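Probable threonyl-tRNA synthetase 1 (Aeropyrum pernix, PDB 3A32) catalyses the two-step attachment of threonine to tRNA(Thr), using ATP, as a zinc-binding class II synthetase that lacks a cis-editing domain. Local coordinates at the interface of chains A and B. Coordinates in Å, arbitrary orientation; residue numbers count along the deposited sequence, not the author numbering. Chains: chain A/B, Probable threonyl-tRNA synthetase 1.

The interface of chains A and B. Residues chain A 74, 76-78, 105, 114; chain B 37, 41-43.
With CG1 anti to the backbone N (chi1 -175°), B:Val41 turns that methyl to the CB end of the A:Pro74 ring edge, and B:Leu43, whose CG is likewise anti to its N (chi1 172°), brings CD1 to the CD end. The packing is tight: B:Val41 CG1 lies 3.3 Å from A:Pro74 CB, and B:Leu43 CD1 reaches A:Pro74 CD at 3.4 Å. The backbone carbonyl O of B:Pro42 comes over one face of the proline, 3.3 Å from A:Pro74 CG, while the A:Tyr114 ring backs the opposite face, A:Pro74 CD sitting 3.6 Å above the centre of its plane. That ring offers CD2 to B:Leu43 CD1 at 3.7 Å and CE2 to the B:Thr37 methyl CG2 at 4.0 Å. Its phenol OH donates to a lone pair of the A:Ile76 carbonyl O, 2.6 Å away and in the carbonyl plane, which limits the ring's freedom to swing. A leucine in place of A:Tyr114 would probably leave the A:Ile76 carbonyl without this donor and open a gap beneath A:Pro74 and beside B:Thr37. B:Val41 CG2 faces A:Phe105 and A:Ile76, and A:Ser78 N makes a weak hydrogen bond to B:Thr37 O. In the symmetric homodimer interface, the end of B helix 34-37 and the loop following it pack against A strands 76-78 and 103-107, the loop before 76-78 and the start of helix 112-126, which carries the zinc ligand A:Cys112.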
loop_
_atom_site.group_PDB
_atom_site.type_symbol
_atom_site.label_atom_id
_atom_site.label_comp_id
_atom_site.label_asym_id
_atom_site.label_seq_id
_atom_site.Cartn_x
_atom_site.Cartn_y
_atom_site.Cartn_z
ATOM N N PRO A 74 -5.929 2.892 -11.936
ATOM C CA PRO A 74 -4.696 3.133 -12.671
ATOM C C PRO A 74 -4.100 4.506 -12.550
ATOM O O PRO A 74 -4.793 5.502 -12.275
ATOM C CB PRO A 74 -5.089 2.875 -14.115
ATOM C CG PRO A 74 -6.244 1.916 -13.996
ATOM C CD PRO A 74 -7.003 2.443 -12.823
ATOM N N ILE A 76 -2.430 5.939 -15.171
ATOM C CA ILE A 76 -2.593 6.625 -16.444
ATOM C C ILE A 76 -3.986 6.363 -16.998
ATOM O O ILE A 76 -4.698 5.489 -16.508
ATOM C CB ILE A 76 -1.496 6.291 -17.442
ATOM C CG1 ILE A 76 -1.521 4.785 -17.847
ATOM C CG2 ILE A 76 -0.137 6.762 -16.882
ATOM C CD1 ILE A 76 -0.643 4.408 -19.175
ATOM N N ALA A 77 -4.406 7.169 -17.955
ATOM C CA ALA A 77 -5.706 6.975 -18.578
ATOM C C ALA A 77 -5.713 7.665 -19.919
ATOM O O ALA A 77 -5.026 8.662 -20.090
ATOM C CB ALA A 77 -6.844 7.549 -17.709
ATOM N N SER A 78 -6.504 7.154 -20.849
ATOM C CA SER A 78 -6.808 7.899 -22.064
ATOM C C SER A 78 -7.408 9.191 -21.614
ATOM O O SER A 78 -8.181 9.209 -20.638
ATOM C CB SER A 78 -7.845 7.134 -22.911
ATOM O OG SER A 78 -8.412 7.931 -23.959
ATOM N N PHE A 105 -2.922 10.358 -23.798
ATOM C CA PHE A 105 -3.045 9.795 -22.447
ATOM C C PHE A 105 -2.586 10.849 -21.497
ATOM O O PHE A 105 -1.872 11.768 -21.903
ATOM C CB PHE A 105 -2.141 8.578 -22.285
ATOM C CG PHE A 105 -2.789 7.270 -22.710
ATOM C CD1 PHE A 105 -3.201 6.357 -21.759
ATOM C CD2 PHE A 105 -3.028 6.993 -24.082
ATOM C CE1 PHE A 105 -3.803 5.110 -22.136
ATOM C CE2 PHE A 105 -3.647 5.792 -24.485
ATOM C CZ PHE A 105 -4.013 4.828 -23.510
ATOM N N TYR A 114 -12.260 7.424 -12.459
ATOM C CA TYR A 114 -12.018 5.979 -12.271
ATOM C C TYR A 114 -12.996 5.392 -11.253
ATOM O O TYR A 114 -13.604 4.372 -11.520
ATOM C CB TYR A 114 -10.547 5.662 -11.952
ATOM C CG TYR A 114 -9.642 5.429 -13.199
ATOM C CD1 TYR A 114 -8.414 6.076 -13.337
ATOM C CD2 TYR A 114 -9.993 4.523 -14.189
ATOM C CE1 TYR A 114 -7.582 5.863 -14.431
ATOM C CE2 TYR A 114 -9.145 4.279 -15.283
ATOM C CZ TYR A 114 -7.961 4.950 -15.400
ATOM O OH TYR A 114 -7.147 4.720 -16.497
ATOM N N THR B 37 -10.498 4.135 -20.647
ATOM C CA THR B 37 -9.252 3.849 -19.962
ATOM C C THR B 37 -8.008 3.746 -20.884
ATOM O O THR B 37 -6.878 3.942 -20.416
ATOM C CB THR B 37 -9.313 2.491 -19.227
ATOM O OG1 THR B 37 -9.088 1.416 -20.166
ATOM C CG2 THR B 37 -10.670 2.319 -18.463
ATOM N N VAL B 41 -4.424 -1.048 -19.806
ATOM C CA VAL B 41 -4.401 -0.390 -18.497
ATOM C C VAL B 41 -5.398 -1.096 -17.556
ATOM O O VAL B 41 -6.583 -0.725 -17.499
ATOM C CB VAL B 41 -4.767 1.114 -18.596
ATOM C CG1 VAL B 41 -4.604 1.804 -17.240
ATOM C CG2 VAL B 41 -3.881 1.807 -19.670
ATOM N N PRO B 42 -4.939 -2.136 -16.852
ATOM C CA PRO B 42 -5.865 -2.938 -16.035
ATOM C C PRO B 42 -6.580 -2.093 -14.984
ATOM O O PRO B 42 -5.964 -1.367 -14.203
ATOM C CB PRO B 42 -4.957 -4.006 -15.370
ATOM C CG PRO B 42 -3.807 -4.138 -16.286
ATOM C CD PRO B 42 -3.570 -2.702 -16.854
ATOM N N LEU B 43 -7.886 -2.202 -14.962
ATOM C CA LEU B 43 -8.623 -1.438 -13.963
ATOM C C LEU B 43 -9.101 -2.414 -12.917
ATOM O O LEU B 43 -9.985 -3.222 -13.171
ATOM C CB LEU B 43 -9.764 -0.615 -14.619
ATOM C CG LEU B 43 -10.808 0.125 -13.786
ATOM C CD1 LEU B 43 -10.180 1.105 -12.774
ATOM C CD2 LEU B 43 -11.850 0.839 -14.763
#